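Local coordinates for glycosyl hydrolase 25 (Streptococcus pneumoniae, PDB 4FF5), which probably hydrolyses glycosidic bonds of cell-wall peptidoglycan, as other family 25 glycosyl hydrolases do, and takes part in host-cell invasion as a virulence factor, at residues Ala78-His83 / Val116-Tyr121; Gly187-Glu192 / Ser219-Leu224; Glu137-Ala142 / Ala172-Leu177. One frame throughout, in Å; residues are numbered along the deposited sequence. Where two conformers were deposited one is given.

The three contacts sample different layers of one TIM-type barrel. Contact 1 is core: two adjacent parallel strands, 77-84 and 118-123, joined by backbone hydrogen bonds. Contact 3 lies in the outer helical layer, where helices 129-143 and 163-177 meet through apolar side chains and one water. These two touch directly, since F139 and A142 rest on V82, and V138 on H83. Helix 129-143 also follows strand 118-123 in the chain. Contact 2 stands apart, about 23 Å from contact 1 and 26 Å from contact 3 between centres. It is partly buried and joins a short helix to a loop by apolar side-chain packing and water bridges.

Contact 1: residues Ala78-His83 / Val116-Tyr121; sequences AIVRVH and VPVAVY
Five backbone hydrogen bonds join 78-83 to 116-121 in parallel register, A78 beside V118 through R81 beside Y121. A78 N donates to P117 O, and A119 N to A78 O at 2.9 Å. V80 N then reaches A119 O at 2.9 Å, and Y121 N reaches V80 O; in both the donor sits above the carbonyl plane. The last bond, V82 N to Y121 O at 3.0 Å, is the straightest, 175° at the hydrogen. CA-H...O contacts support the ladder, such as V120 CA to V80 O at 3.2 Å.

On the face of V80 and V118 the contacts are between methyls, V80 CG2 meeting V118 CG1 at 3.7 Å. V82 CG2 meets V120 CG1 at 3.6 Å. Helix 104-112 packs on V80 and V118.

On the other face a CH-pi contact dominates. Y121 CG lies between the backbone N and carbonyl carbon (chi1 81°), which swings the ring across R81. R81 CB sits over the ring, 3.8 Å from its centroid. I79 CG2 touches Y121 CD2 at 4.0 Å. The R81 guanidinium leads away to a salt bridge with D101. The two parallel strands and helix 104-112 between them in sequence form a beta-alpha-beta unit of the TIM barrel.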
loop_
_atom_site.group_PDB
_atom_site.type_symbol
_atom_site.label_atom_id
_atom_site.label_comp_id
_atom_site.label_asym_id
_atom_site.label_seq_id
_atom_site.Cartn_x
_atom_site.Cartn_y
_atom_site.Cartn_z
ATOM N N ALA A 78 -1.293 8.271 -2.016
ATOM C CA ALA A 78 -2.214 7.334 -1.368
ATOM C C ALA A 78 -1.948 5.921 -1.868
ATOM O O ALA A 78 -1.580 5.723 -3.026
ATOM C CB ALA A 78 -3.654 7.723 -1.645
ATOM N N ILE A 79 -2.129 4.944 -0.987
ATOM C CA ILE A 79 -1.985 3.551 -1.353
ATOM C C ILE A 79 -3.287 2.845 -1.000
ATOM O O ILE A 79 -3.660 2.764 0.172
ATOM C CB ILE A 79 -0.795 2.889 -0.628
ATOM C CG1 ILE A 79 0.492 3.701 -0.838
ATOM C CG2 ILE A 79 -0.587 1.480 -1.148
ATOM C CD1 ILE A 79 1.731 3.028 -0.258
ATOM N N VAL A 80 -3.954 2.313 -2.018
ATOM C CA VAL A 80 -5.363 1.867 -1.884
ATOM C C VAL A 80 -5.471 0.327 -1.917
ATOM O O VAL A 80 -4.872 -0.319 -2.781
ATOM C CB VAL A 80 -6.235 2.496 -3.015
ATOM C CG1 VAL A 80 -7.659 1.921 -3.026
ATOM C CG2 VAL A 80 -6.310 4.014 -2.841
ATOM N N ARG A 81 -6.236 -0.261 -1.005
ATOM C CA ARG A 81 -6.395 -1.714 -0.986
ATOM C C ARG A 81 -7.329 -2.162 -2.097
ATOM O O ARG A 81 -8.424 -1.622 -2.227
ATOM C CB ARG A 81 -6.968 -2.200 0.333
ATOM C CG ARG A 81 -6.840 -3.709 0.470
ATOM C CD ARG A 81 -7.423 -4.208 1.780
ATOM N NE ARG A 81 -8.892 -4.210 1.785
ATOM C CZ ARG A 81 -9.639 -4.774 2.735
ATOM N NH1 ARG A 81 -9.060 -5.411 3.743
ATOM N NH2 ARG A 81 -10.974 -4.714 2.678
ATOM N N VAL A 82 -6.890 -3.137 -2.888
ATOM C CA VAL A 82 -7.719 -3.698 -3.979
ATOM C C VAL A 82 -8.175 -5.136 -3.655
ATOM O O VAL A 82 -9.301 -5.556 -3.978
ATOM C CB VAL A 82 -6.961 -3.581 -5.330
ATOM C CG1 VAL A 82 -7.703 -4.255 -6.491
ATOM C CG2 VAL A 82 -6.754 -2.106 -5.657
ATOM N N HIS A 83 -7.303 -5.895 -2.991
ATOM C CA HIS A 83 -7.617 -7.276 -2.680
ATOM C C HIS A 83 -7.257 -7.623 -1.259
ATOM O O HIS A 83 -6.205 -7.219 -0.756
ATOM C CB HIS A 83 -6.856 -8.172 -3.655
ATOM C CG HIS A 83 -7.359 -9.593 -3.721
ATOM N ND1 HIS A 83 -6.770 -10.596 -3.063
ATOM C CD2 HIS A 83 -8.434 -10.154 -4.404
ATOM C CE1 HIS A 83 -7.414 -11.746 -3.312
ATOM N NE2 HIS A 83 -8.440 -11.475 -4.125
ATOM N N VAL A 116 -3.741 13.400 -7.276
ATOM C CA VAL A 116 -2.969 12.653 -6.266
ATOM C C VAL A 116 -2.462 11.374 -6.912
ATOM O O VAL A 116 -3.232 10.660 -7.577
ATOM C CB VAL A 116 -3.818 12.263 -5.024
ATOM C CG1 VAL A 116 -2.976 11.522 -3.979
ATOM C CG2 VAL A 116 -4.499 13.472 -4.414
ATOM N N PRO A 117 -1.168 11.062 -6.725
ATOM C CA PRO A 117 -0.737 9.781 -7.249
ATOM C C PRO A 117 -1.160 8.645 -6.303
ATOM O O PRO A 117 -1.140 8.799 -5.074
ATOM C CB PRO A 117 0.776 9.940 -7.347
ATOM C CG PRO A 117 1.118 10.906 -6.268
ATOM C CD PRO A 117 -0.049 11.836 -6.152
ATOM N N VAL A 118 -1.546 7.520 -6.896
ATOM C CA VAL A 118 -2.173 6.442 -6.160
ATOM C C VAL A 118 -1.502 5.137 -6.550
ATOM O O VAL A 118 -1.360 4.825 -7.739
ATOM C CB VAL A 118 -3.686 6.345 -6.500
ATOM C CG1 VAL A 118 -4.342 5.193 -5.745
ATOM C CG2 VAL A 118 -4.389 7.659 -6.182
ATOM N N ALA A 119 -1.089 4.388 -5.537
ATOM C CA ALA A 119 -0.576 3.045 -5.701
ATOM C C ALA A 119 -1.615 2.105 -5.113
ATOM O O ALA A 119 -2.611 2.564 -4.546
ATOM C CB ALA A 119 0.752 2.919 -4.962
ATOM N N VAL A 120 -1.390 0.795 -5.226
ATOM C CA VAL A 120 -2.366 -0.160 -4.740
ATOM C C VAL A 120 -1.700 -1.234 -3.883
ATOM O O VAL A 120 -0.498 -1.450 -3.996
ATOM C CB VAL A 120 -3.174 -0.824 -5.899
ATOM C CG1 VAL A 120 -4.149 0.183 -6.539
ATOM C CG2 VAL A 120 -2.255 -1.508 -6.919
ATOM N N TYR A 121 -2.484 -1.926 -3.060
ATOM C CA TYR A 121 -1.962 -3.074 -2.305
ATOM C C TYR A 121 -2.938 -4.246 -2.200
ATOM O O TYR A 121 -4.146 -4.078 -2.335
ATOM C CB TYR A 121 -1.443 -2.656 -0.901
ATOM C CG TYR A 121 -2.467 -2.462 0.233
ATOM C CD1 TYR A 121 -2.804 -3.524 1.082
ATOM C CD2 TYR A 121 -3.010 -1.199 0.506
ATOM C CE1 TYR A 121 -3.700 -3.355 2.129
ATOM C CE2 TYR A 121 -3.881 -1.003 1.572
ATOM C CZ TYR A 121 -4.230 -2.087 2.363
ATOM O OH TYR A 121 -5.075 -1.888 3.404
#

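Contact 2: residues Gly187-Glu192 / Ser219-Leu224; sequences GVYFME and SPKTDL. With EDO (1,2-ethanediol), chain G.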
loop_
_atom_site.group_PDB
_atom_site.type_symbol
_atom_site.label_atom_id
_atom_site.label_comp_id
_atom_site.label_asym_id
_atom_site.label_seq_id
_atom_site.Cartn_x
_atom_site.Cartn_y
_atom_site.Cartn_z
ATOM N N GLY A 187 6.341 -6.505 8.484
ATOM C CA GLY A 187 6.945 -6.096 9.769
ATOM C C GLY A 187 8.312 -6.751 9.925
ATOM O O GLY A 187 8.596 -7.799 9.312
ATOM N N VAL A 188 9.175 -6.152 10.752
ATOM C CA VAL A 188 10.545 -6.653 10.889
ATOM C C VAL A 188 10.568 -8.067 11.510
ATOM O O VAL A 188 11.267 -8.979 11.018
ATOM C CB VAL A 188 11.421 -5.682 11.713
ATOM C CG1 VAL A 188 12.769 -6.324 12.013
ATOM C CG2 VAL A 188 11.604 -4.367 10.948
ATOM N N TYR A 189 9.812 -8.242 12.584
ATOM C CA TYR A 189 9.795 -9.533 13.262
ATOM C C TYR A 189 9.245 -10.648 12.374
ATOM O O TYR A 189 9.790 -11.750 12.351
ATOM C CB TYR A 189 8.999 -9.435 14.558
ATOM C CG TYR A 189 9.619 -8.521 15.582
ATOM C CD1 TYR A 189 10.892 -8.770 16.090
ATOM C CD2 TYR A 189 8.926 -7.408 16.042
ATOM C CE1 TYR A 189 11.467 -7.923 17.024
ATOM C CE2 TYR A 189 9.489 -6.553 16.977
ATOM C CZ TYR A 189 10.756 -6.822 17.470
ATOM O OH TYR A 189 11.303 -5.967 18.404
ATOM N N PHE A 190 8.177 -10.357 11.634
ATOM C CA PHE A 190 7.610 -11.342 10.717
ATOM C C PHE A 190 8.629 -11.746 9.642
ATOM O O PHE A 190 8.842 -12.933 9.383
ATOM C CB PHE A 190 6.322 -10.811 10.055
ATOM C CG PHE A 190 5.541 -11.877 9.335
ATOM C CD1 PHE A 190 4.536 -12.578 9.995
ATOM C CD2 PHE A 190 5.843 -12.218 8.028
ATOM C CE1 PHE A 190 3.828 -13.584 9.352
ATOM C CE2 PHE A 190 5.137 -13.231 7.373
ATOM C CZ PHE A 190 4.122 -13.914 8.040
ATOM N N MET A 191 9.229 -10.737 9.016
ATOM C CA MET A 191 10.245 -10.918 7.991
ATOM C C MET A 191 11.361 -11.835 8.490
ATOM O O MET A 191 11.750 -12.760 7.787
ATOM C CB MET A 191 10.825 -9.547 7.593
ATOM C CG MET A 191 12.066 -9.612 6.709
ATOM S SD MET A 191 12.512 -7.966 6.126
ATOM C CE MET A 191 13.189 -7.259 7.627
ATOM N N GLU A 192 11.859 -11.568 9.703
ATOM C CA GLU A 192 12.963 -12.351 10.268
ATOM C C GLU A 192 12.510 -13.756 10.675
ATOM O O GLU A 192 13.190 -14.743 10.359
ATOM C CB GLU A 192 13.625 -11.597 11.427
ATOM C CG GLU A 192 14.275 -10.275 10.981
ATOM C CD GLU A 192 14.789 -9.425 12.128
ATOM O OE1 GLU A 192 14.415 -9.689 13.294
ATOM O OE2 GLU A 192 15.563 -8.471 11.867
ATOM N N SER A 219 10.887 4.183 14.568
ATOM C CA SER A 219 11.116 3.752 13.194
ATOM C C SER A 219 11.427 2.260 13.138
ATOM O O SER A 219 11.781 1.657 14.165
ATOM C CB SER A 219 12.249 4.566 12.557
ATOM O OG SER A 219 11.962 5.949 12.629
ATOM N N PRO A 220 11.268 1.651 11.949
ATOM C CA PRO A 220 11.497 0.205 11.816
ATOM C C PRO A 220 12.831 -0.260 12.412
ATOM O O PRO A 220 13.867 0.341 12.137
ATOM C CB PRO A 220 11.459 0.001 10.310
ATOM C CG PRO A 220 10.485 1.043 9.817
ATOM C CD PRO A 220 10.804 2.248 10.677
ATOM N N LYS A 221 12.787 -1.314 13.232
ATOM C CA LYS A 221 13.973 -1.789 13.953
ATOM C C LYS A 221 14.762 -2.776 13.095
ATOM O O LYS A 221 14.829 -3.977 13.383
ATOM C CB LYS A 221 13.599 -2.398 15.317
ATOM C CG LYS A 221 13.024 -1.394 16.303
ATOM C CD LYS A 221 12.449 -2.097 17.527
ATOM C CE LYS A 221 11.223 -1.369 18.075
ATOM N NZ LYS A 221 11.604 -0.334 19.073
ATOM N N THR A 222 15.299 -2.260 11.996
ATOM C CA THR A 222 16.094 -3.050 11.057
ATOM C C THR A 222 17.109 -2.168 10.353
ATOM O O THR A 222 16.895 -0.959 10.226
ATOM C CB THR A 222 15.229 -3.771 9.998
ATOM O OG1 THR A 222 16.092 -4.502 9.118
ATOM C CG2 THR A 222 14.374 -2.772 9.156
ATOM N N ASP A 223 18.207 -2.765 9.897
ATOM C CA ASP A 223 19.149 -2.039 9.071
ATOM C C ASP A 223 18.930 -2.344 7.589
ATOM O O ASP A 223 19.766 -1.990 6.765
ATOM C CB ASP A 223 20.593 -2.327 9.490
ATOM C CG ASP A 223 21.008 -3.764 9.220
ATOM O OD1 ASP A 223 20.226 -4.512 8.598
ATOM O OD2 ASP A 223 22.122 -4.139 9.631
ATOM N N LEU A 224 17.815 -3.012 7.263
ATOM C CA LEU A 224 17.401 -3.192 5.862
ATOM C C LEU A 224 17.012 -1.812 5.310
ATOM O O LEU A 224 16.385 -1.058 6.044
ATOM C CB LEU A 224 16.214 -4.167 5.771
ATOM C CG LEU A 224 15.608 -4.434 4.386
ATOM C CD1 LEU A 224 16.575 -5.227 3.523
ATOM C CD2 LEU A 224 14.273 -5.159 4.498
HETATM C C1 EDO G . 9.584 -12.790 15.552
HETATM O O1 EDO G . 8.538 -13.329 14.722
HETATM C C2 EDO G . 10.941 -13.128 14.953
HETATM O O2 EDO G . 11.552 -11.891 14.572
HETATM O O HOH W 1 16.197 -7.113 9.539
HETATM O O HOH W 2 16.551 -6.233 12.809
#
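An ST turn in the loop between strands 203-207 and 228-232 faces the short helix 188-193. In that turn T222 OG1 accepts from L224 N at 2.9 Å. T222 OG1 is anti to its backbone N (chi1 179°), which leaves CG2 in the crowded position between N and the carbonyl carbon. K221, just before it, is the centre of an inverse gamma turn. G187 is the N-cap residue of the helix.

V188 is the central side chain. Its CG1 is anti to the backbone N and lies against K221 O at 3.4 Å. Its CG2 meets T222 CG2 at 3.7 Å, methyl to methyl, with the two side chains crossing obliquely. One helical turn on, M191 reaches L224. The M191 chain runs extended and then bends at chi3 (74°), so that SD lies 3.7 Å from L224 CD2 with CE close by.

The polar link is made by water. The E192 side chain extends from the helix, and OE2 accepts from two waters. Water 1 lies 2.6 Å from T222 OG1, so this hydroxyl serves both the turn and the bridge. Water 2 donates to K221 O at 2.9 Å. OE2 is thus linked through water to two successive loop residues.

A 1,2-ethanediol, probably from the crystallisation liquor, sits beside the helix. Both of its hydroxyls donate to Y189 O, O2 at 2.8 Å, and O2 also lies at the edge of the Y189 ring, in its plane.

Strand 203-207 lines the inner side of the contact: V188, P220 and T222 all touch I206, and L224 touches V204. T198, in the loop between the helix and that strand, touches both M191 and L224.

Contact 3: residues Glu137-Ala142 / Ala172-Leu177; sequences EVFYNA and AKLASL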
loop_
_atom_site.group_PDB
_atom_site.type_symbol
_atom_site.label_atom_id
_atom_site.label_comp_id
_atom_site.label_asym_id
_atom_site.label_seq_id
_atom_site.Cartn_x
_atom_site.Cartn_y
_atom_site.Cartn_z
ATOM N N GLU A 137 -3.548 -12.609 -9.738
ATOM C CA GLU A 137 -4.233 -12.305 -10.995
ATOM C C GLU A 137 -5.482 -11.442 -10.787
ATOM O O GLU A 137 -5.681 -10.460 -11.504
ATOM C CB GLU A 137 -4.546 -13.582 -11.787
ATOM C CG GLU A 137 -5.183 -13.284 -13.135
ATOM C CD GLU A 137 -5.092 -14.434 -14.115
ATOM O OE1 GLU A 137 -4.682 -15.545 -13.710
ATOM O OE2 GLU A 137 -5.426 -14.210 -15.304
ATOM N N VAL A 138 -6.304 -11.808 -9.803
ATOM C CA VAL A 138 -7.488 -11.030 -9.413
ATOM C C VAL A 138 -7.126 -9.573 -9.086
ATOM O O VAL A 138 -7.865 -8.621 -9.441
ATOM C CB VAL A 138 -8.206 -11.696 -8.205
ATOM C CG1 VAL A 138 -9.330 -10.818 -7.655
ATOM C CG2 VAL A 138 -8.749 -13.070 -8.590
ATOM N N PHE A 139 -5.991 -9.418 -8.406
ATOM C CA PHE A 139 -5.477 -8.123 -7.919
ATOM C C PHE A 139 -5.000 -7.312 -9.102
ATOM O O PHE A 139 -5.399 -6.173 -9.274
ATOM C CB PHE A 139 -4.329 -8.412 -6.951
ATOM C CG PHE A 139 -3.523 -7.213 -6.515
ATOM C CD1 PHE A 139 -4.136 -6.014 -6.107
ATOM C CD2 PHE A 139 -2.132 -7.331 -6.384
ATOM C CE1 PHE A 139 -3.367 -4.935 -5.661
ATOM C CE2 PHE A 139 -1.371 -6.256 -5.920
ATOM C CZ PHE A 139 -1.989 -5.064 -5.546
ATOM N N TYR A 140 -4.159 -7.922 -9.941
ATOM C CA TYR A 140 -3.669 -7.233 -11.120
ATOM C C TYR A 140 -4.799 -6.788 -12.056
ATOM O O TYR A 140 -4.791 -5.656 -12.527
ATOM C CB TYR A 140 -2.642 -8.064 -11.876
ATOM C CG TYR A 140 -1.947 -7.288 -12.959
ATOM C CD1 TYR A 140 -2.384 -7.367 -14.288
ATOM C CD2 TYR A 140 -0.891 -6.432 -12.657
ATOM C CE1 TYR A 140 -1.760 -6.643 -15.288
ATOM C CE2 TYR A 140 -0.263 -5.699 -13.649
ATOM C CZ TYR A 140 -0.697 -5.817 -14.957
ATOM O OH TYR A 140 -0.077 -5.097 -15.931
ATOM N N ASN A 141 -5.743 -7.683 -12.330
ATOM C CA ASN A 141 -6.826 -7.377 -13.270
ATOM C C ASN A 141 -7.762 -6.306 -12.755
ATOM O O ASN A 141 -8.304 -5.532 -13.539
ATOM C CB ASN A 141 -7.586 -8.641 -13.675
ATOM C CG ASN A 141 -6.728 -9.607 -14.477
ATOM O OD1 ASN A 141 -5.668 -9.234 -14.998
ATOM N ND2 ASN A 141 -7.166 -10.868 -14.563
ATOM N N ALA A 142 -7.920 -6.220 -11.437
ATOM C CA ALA A 142 -8.774 -5.184 -10.875
ATOM C C ALA A 142 -8.088 -3.805 -10.827
ATOM O O ALA A 142 -8.711 -2.779 -11.043
ATOM C CB ALA A 142 -9.281 -5.600 -9.500
ATOM N N ALA A 172 6.091 -13.275 -8.324
ATOM C CA ALA A 172 6.395 -13.806 -9.657
ATOM C C ALA A 172 5.189 -13.751 -10.597
ATOM O O ALA A 172 5.316 -13.372 -11.772
ATOM C CB ALA A 172 6.912 -15.236 -9.550
ATOM N N LYS A 173 4.018 -14.139 -10.092
ATOM C CA LYS A 173 2.825 -14.107 -10.931
ATOM C C LYS A 173 2.484 -12.676 -11.347
ATOM O O LYS A 173 2.197 -12.406 -12.524
ATOM C CB LYS A 173 1.639 -14.795 -10.252
ATOM C CG LYS A 173 0.364 -14.816 -11.095
ATOM C CD LYS A 173 0.476 -15.857 -12.219
ATOM C CE LYS A 173 -0.874 -16.070 -12.887
ATOM N NZ LYS A 173 -0.772 -17.135 -13.921
ATOM N N LEU A 174 2.549 -11.746 -10.392
ATOM C CA LEU A 174 2.253 -10.350 -10.673
ATOM C C LEU A 174 3.194 -9.795 -11.742
ATOM O O LEU A 174 2.757 -9.111 -12.667
ATOM C CB LEU A 174 2.379 -9.542 -9.381
ATOM C CG LEU A 174 1.763 -8.159 -9.275
ATOM C CD1 LEU A 174 0.288 -8.208 -9.650
ATOM C CD2 LEU A 174 1.947 -7.622 -7.863
ATOM N N ALA A 175 4.486 -10.120 -11.619
ATOM C CA ALA A 175 5.501 -9.714 -12.613
ATOM C C ALA A 175 5.160 -10.224 -14.010
ATOM O O ALA A 175 5.150 -9.455 -14.979
ATOM C CB ALA A 175 6.887 -10.203 -12.191
ATOM N N SER A 176 4.862 -11.516 -14.105
ATOM C CA SER A 176 4.540 -12.158 -15.375
ATOM C C SER A 176 3.275 -11.583 -16.039
ATOM O O SER A 176 3.105 -11.700 -17.242
ATOM C CB SER A 176 4.374 -13.666 -15.183
ATOM O OG SER A 176 3.096 -13.955 -14.647
ATOM N N LEU A 177 2.387 -10.983 -15.247
ATOM C CA LEU A 177 1.187 -10.366 -15.795
ATOM C C LEU A 177 1.471 -8.959 -16.299
ATOM O O LEU A 177 0.661 -8.385 -17.022
ATOM C CB LEU A 177 0.042 -10.341 -14.773
ATOM C CG LEU A 177 -0.572 -11.671 -14.342
ATOM C CD1 LEU A 177 -1.397 -11.425 -13.095
ATOM C CD2 LEU A 177 -1.401 -12.327 -15.446
HETATM O O HOH W 3 -0.468 -5.821 -18.348
#
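Y140 and L174 both hold CG anti to the backbone N (chi1 -170° and -163°), while L177 has CG anti to the carbonyl carbon. These torsions bring the three side chains together between helices 129-143 and 163-177, neighbours in the outer helical layer of the TIM barrel. The short helix segments cross at -37°, with axes 9.7 Å apart.

L177 CB lies over one face of the Y140 ring, 4.1 Å from the centroid, in a CH-pi contact offset toward the rim. L177 CD1 runs back alongside Y140 to its CB and reaches E137 CA at 3.6 Å. L174 CD1 comes in obliquely and meets Y140 CB at 3.7 Å. The other branch, L174 CD2, points deeper to F139 CE2 at 4.1 Å. F139 in turn packs on V82 and V120 of the barrel strands.

E137 OE1 and K173 NZ stand 4.2 Å apart. That is too long for a salt bridge, though the opposite charges may still attract. The Y140 hydroxyl is joined to the end of the segment 172-177 by water 3, which lies 2.6 Å from Y140 OH and donates to L177 O at 3.1 Å.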